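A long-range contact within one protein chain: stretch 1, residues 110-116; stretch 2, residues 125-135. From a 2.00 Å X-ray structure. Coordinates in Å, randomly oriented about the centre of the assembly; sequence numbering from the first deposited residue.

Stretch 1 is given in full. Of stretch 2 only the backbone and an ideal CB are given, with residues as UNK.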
# COMPACT_ATOMS: atom_id res chain seq x y z
N GLY A 110 -2.29 -2.58 -3.17
CA GLY A 110 -2.78 -3.38 -2.06
C GLY A 110 -1.85 -4.44 -1.49
O GLY A 110 -1.98 -4.82 -0.33
N ILE A 111 -0.91 -4.94 -2.30
CA ILE A 111 0.03 -5.95 -1.83
C ILE A 111 0.92 -5.33 -0.74
O ILE A 111 1.37 -6.02 0.17
CB ILE A 111 0.91 -6.50 -3.00
CG1 ILE A 111 1.83 -7.61 -2.50
CG2 ILE A 111 1.73 -5.37 -3.61
CD1 ILE A 111 1.10 -8.88 -2.07
N ILE A 112 1.14 -4.02 -0.83
CA ILE A 112 1.97 -3.34 0.16
C ILE A 112 1.19 -3.23 1.48
O ILE A 112 1.78 -3.24 2.56
CB ILE A 112 2.38 -1.94 -0.35
CG1 ILE A 112 3.21 -2.09 -1.63
CG2 ILE A 112 3.18 -1.21 0.72
CD1 ILE A 112 3.60 -0.79 -2.29
N GLY A 113 -0.13 -3.16 1.38
CA GLY A 113 -0.96 -3.10 2.57
C GLY A 113 -0.91 -4.46 3.26
O GLY A 113 -0.93 -4.55 4.49
N TRP A 114 -0.85 -5.52 2.46
CA TRP A 114 -0.77 -6.88 2.98
C TRP A 114 0.57 -7.04 3.72
O TRP A 114 0.63 -7.63 4.80
CB TRP A 114 -0.86 -7.89 1.83
CG TRP A 114 -0.56 -9.32 2.23
CD1 TRP A 114 -1.38 -10.17 2.92
CD2 TRP A 114 0.66 -10.03 2.00
NE1 TRP A 114 -0.75 -11.37 3.13
CE2 TRP A 114 0.51 -11.31 2.58
CE3 TRP A 114 1.87 -9.71 1.37
CZ2 TRP A 114 1.52 -12.28 2.54
CZ3 TRP A 114 2.88 -10.68 1.33
CH2 TRP A 114 2.69 -11.94 1.91
N MET A 115 1.63 -6.51 3.13
CA MET A 115 2.96 -6.59 3.72
C MET A 115 3.05 -5.95 5.10
O MET A 115 3.73 -6.48 5.99
CB MET A 115 3.99 -5.90 2.82
CG MET A 115 4.35 -6.62 1.52
SD MET A 115 5.56 -5.67 0.56
CE MET A 115 6.96 -5.72 1.65
N PHE A 116 2.39 -4.81 5.28
CA PHE A 116 2.46 -4.09 6.55
C PHE A 116 1.17 -3.94 7.36
O PHE A 116 1.03 -3.00 8.14
CB PHE A 116 3.08 -2.70 6.31
CG PHE A 116 4.48 -2.76 5.75
CD1 PHE A 116 4.73 -2.42 4.43
CD2 PHE A 116 5.54 -3.17 6.55
CE1 PHE A 116 6.02 -2.50 3.90
CE2 PHE A 116 6.83 -3.25 6.04
CZ PHE A 116 7.07 -2.92 4.71
N UNK A 125 2.12 -10.24 9.46
CA UNK A 125 1.81 -9.60 8.18
C UNK A 125 2.83 -10.06 7.13
O UNK A 125 3.73 -10.83 7.45
CB UNK A 125 1.82 -8.08 8.31
N UNK A 126 2.67 -9.59 5.90
CA UNK A 126 3.57 -9.99 4.83
C UNK A 126 5.06 -9.79 5.05
O UNK A 126 5.87 -10.63 4.65
CB UNK A 126 3.17 -9.23 3.56
N UNK A 127 5.43 -8.67 5.66
CA UNK A 127 6.84 -8.39 5.90
C UNK A 127 7.44 -9.33 6.93
O UNK A 127 8.57 -9.80 6.77
CB UNK A 127 7.02 -6.94 6.36
N UNK A 128 6.70 -9.62 7.99
CA UNK A 128 7.19 -10.53 9.02
C UNK A 128 7.46 -11.91 8.42
O UNK A 128 8.46 -12.55 8.75
CB UNK A 128 6.19 -10.63 10.17
N UNK A 129 6.59 -12.35 7.52
CA UNK A 129 6.76 -13.66 6.88
C UNK A 129 7.85 -13.74 5.80
O UNK A 129 8.62 -14.69 5.77
CB UNK A 129 5.43 -14.08 6.25
N UNK A 130 7.91 -12.74 4.92
CA UNK A 130 8.88 -12.75 3.81
C UNK A 130 10.09 -11.81 3.89
O UNK A 130 11.04 -11.97 3.11
CB UNK A 130 8.12 -12.42 2.52
N UNK A 131 10.05 -10.84 4.79
CA UNK A 131 11.16 -9.90 4.87
C UNK A 131 11.22 -9.02 3.62
O UNK A 131 12.25 -8.41 3.33
CB UNK A 131 12.48 -10.65 5.05
N UNK A 132 10.12 -8.96 2.89
CA UNK A 132 10.09 -8.14 1.69
C UNK A 132 10.87 -8.74 0.53
O UNK A 132 11.26 -8.03 -0.40
CB UNK A 132 10.64 -6.75 2.01
N UNK A 133 11.12 -10.04 0.60
CA UNK A 133 11.83 -10.76 -0.46
C UNK A 133 10.87 -11.83 -0.96
O UNK A 133 10.75 -12.89 -0.36
CB UNK A 133 13.15 -11.36 0.03
N UNK A 134 10.16 -11.55 -2.06
CA UNK A 134 9.21 -12.51 -2.59
C UNK A 134 8.75 -12.16 -4.00
O UNK A 134 9.03 -11.06 -4.50
CB UNK A 134 8.00 -12.61 -1.66
N UNK A 135 8.08 -13.10 -4.65
CA UNK A 135 7.55 -12.91 -5.99
C UNK A 135 6.03 -13.03 -5.91
O UNK A 135 5.51 -13.91 -5.23
CB UNK A 135 8.14 -13.92 -6.97

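Position 125 stands just before a helix, and its CA-to-CB bond points toward stretch 1, with the ideal CB 3.4 Å from Met-115 O. An N-cap calls for a short acceptor, so asparagine, aspartate, serine or threonine would suit. The residue is Asn-125: its OD1 accepts from the backbone N of 128 at 3.0 Å, capping the helix.

At position 126 the backbone decides. Its N donates to Trp-114 O at 3.0 Å, and its CA lies 3.6 Å from Met-115 CA. The ideal CB would fall 2.6 Å from Trp-114 CE3 and 2.7 Å from Met-115 CA, both clashes. Only glycine fits. Gly-126 lays its CA over the face of the Trp-114 six-membered ring, 3.6 Å from the centroid, a CH-pi contact that a side chain would prevent.

Position 127 also donates its N, to Met-115 O at 2.8 Å, so two successive amides meet carbonyls at the end of the first helix. Its CB points toward stretch 1, with the ring of Phe-116 3.7 Å away at CE2; a large apolar or aromatic residue would suit. Phe-127 sets its ring at 26° to that of Phe-116, slid so that the two barely overlap, while Met-115 CE approaches its edge, 4.2 Å from CD1.

Position 128 points sideways with nothing of stretch 1 nearby; it is Ser-128. Position 129 points toward stretch 1 but its CB has no neighbour there within 5.5 Å; Ile-129 makes no close contact.

Position 130 ends the helix, with its ideal CB 5.5 Å from Trp-114 CH2. A small or medium side chain could fit, preferably with a methyl for the indole. Thr-130 brings CG2 to 4.4 Å from Trp-114 CH2, while OG1 donates to Gly-126 O at 3.0 Å and accepts from the amide of 132.

Positions 131 and 132 have positive phi in a type I' turn, which favours glycine, with asparagine a possible alternative. They are Gly-131 and Gly-132; the CA of Gly-132 rests 4.0 Å from Met-115 CE.

Position 133 points away, so polar residues are welcome; it is Glu-133. Position 134 points toward stretch 1, but its CB is distant from it, so a long apolar or aromatic side chain is needed to reach Ile-111, Trp-114 and Met-115. Phe-134 receives the edge of Trp-114 on its face, planes at 75°, and meets Met-115 SD at its own edge, 3.9 Å from CE2. Position 135 is out of reach; it is Thr-135.

Stretch 2, residues 125-135: NGFSITGGEFT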
# COMPACT_ATOMS: atom_id res chain seq x y z
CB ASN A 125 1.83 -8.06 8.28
CG ASN A 125 3.15 -7.50 8.81
OD1 ASN A 125 4.21 -8.09 8.61
ND2 ASN A 125 3.08 -6.34 9.47
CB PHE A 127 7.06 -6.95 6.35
CG PHE A 127 8.51 -6.55 6.34
CD1 PHE A 127 9.17 -6.37 5.13
CD2 PHE A 127 9.22 -6.42 7.52
CE1 PHE A 127 10.54 -6.07 5.10
CE2 PHE A 127 10.59 -6.13 7.51
CZ PHE A 127 11.24 -5.95 6.29
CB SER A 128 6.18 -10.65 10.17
OG SER A 128 6.16 -9.47 10.97
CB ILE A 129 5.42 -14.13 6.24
CG1 ILE A 129 4.36 -14.32 7.32
CG2 ILE A 129 5.64 -15.42 5.45
CD1 ILE A 129 2.96 -14.49 6.77
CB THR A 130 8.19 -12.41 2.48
OG1 THR A 130 7.88 -11.01 2.46
CG2 THR A 130 6.89 -13.20 2.31
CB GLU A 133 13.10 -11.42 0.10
CG GLU A 133 14.12 -10.46 0.70
CD GLU A 133 15.25 -11.18 1.44
OE1 GLU A 133 14.96 -12.00 2.35
OE2 GLU A 133 16.42 -10.94 1.13
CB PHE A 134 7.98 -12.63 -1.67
CG PHE A 134 7.13 -11.37 -1.59
CD1 PHE A 134 5.99 -11.23 -2.38
CD2 PHE A 134 7.45 -10.34 -0.70
CE1 PHE A 134 5.18 -10.09 -2.29
CE2 PHE A 134 6.65 -9.20 -0.60
CZ PHE A 134 5.51 -9.07 -1.40
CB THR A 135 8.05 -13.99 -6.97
OG1 THR A 135 9.48 -13.94 -7.05
CG2 THR A 135 7.46 -13.76 -8.36
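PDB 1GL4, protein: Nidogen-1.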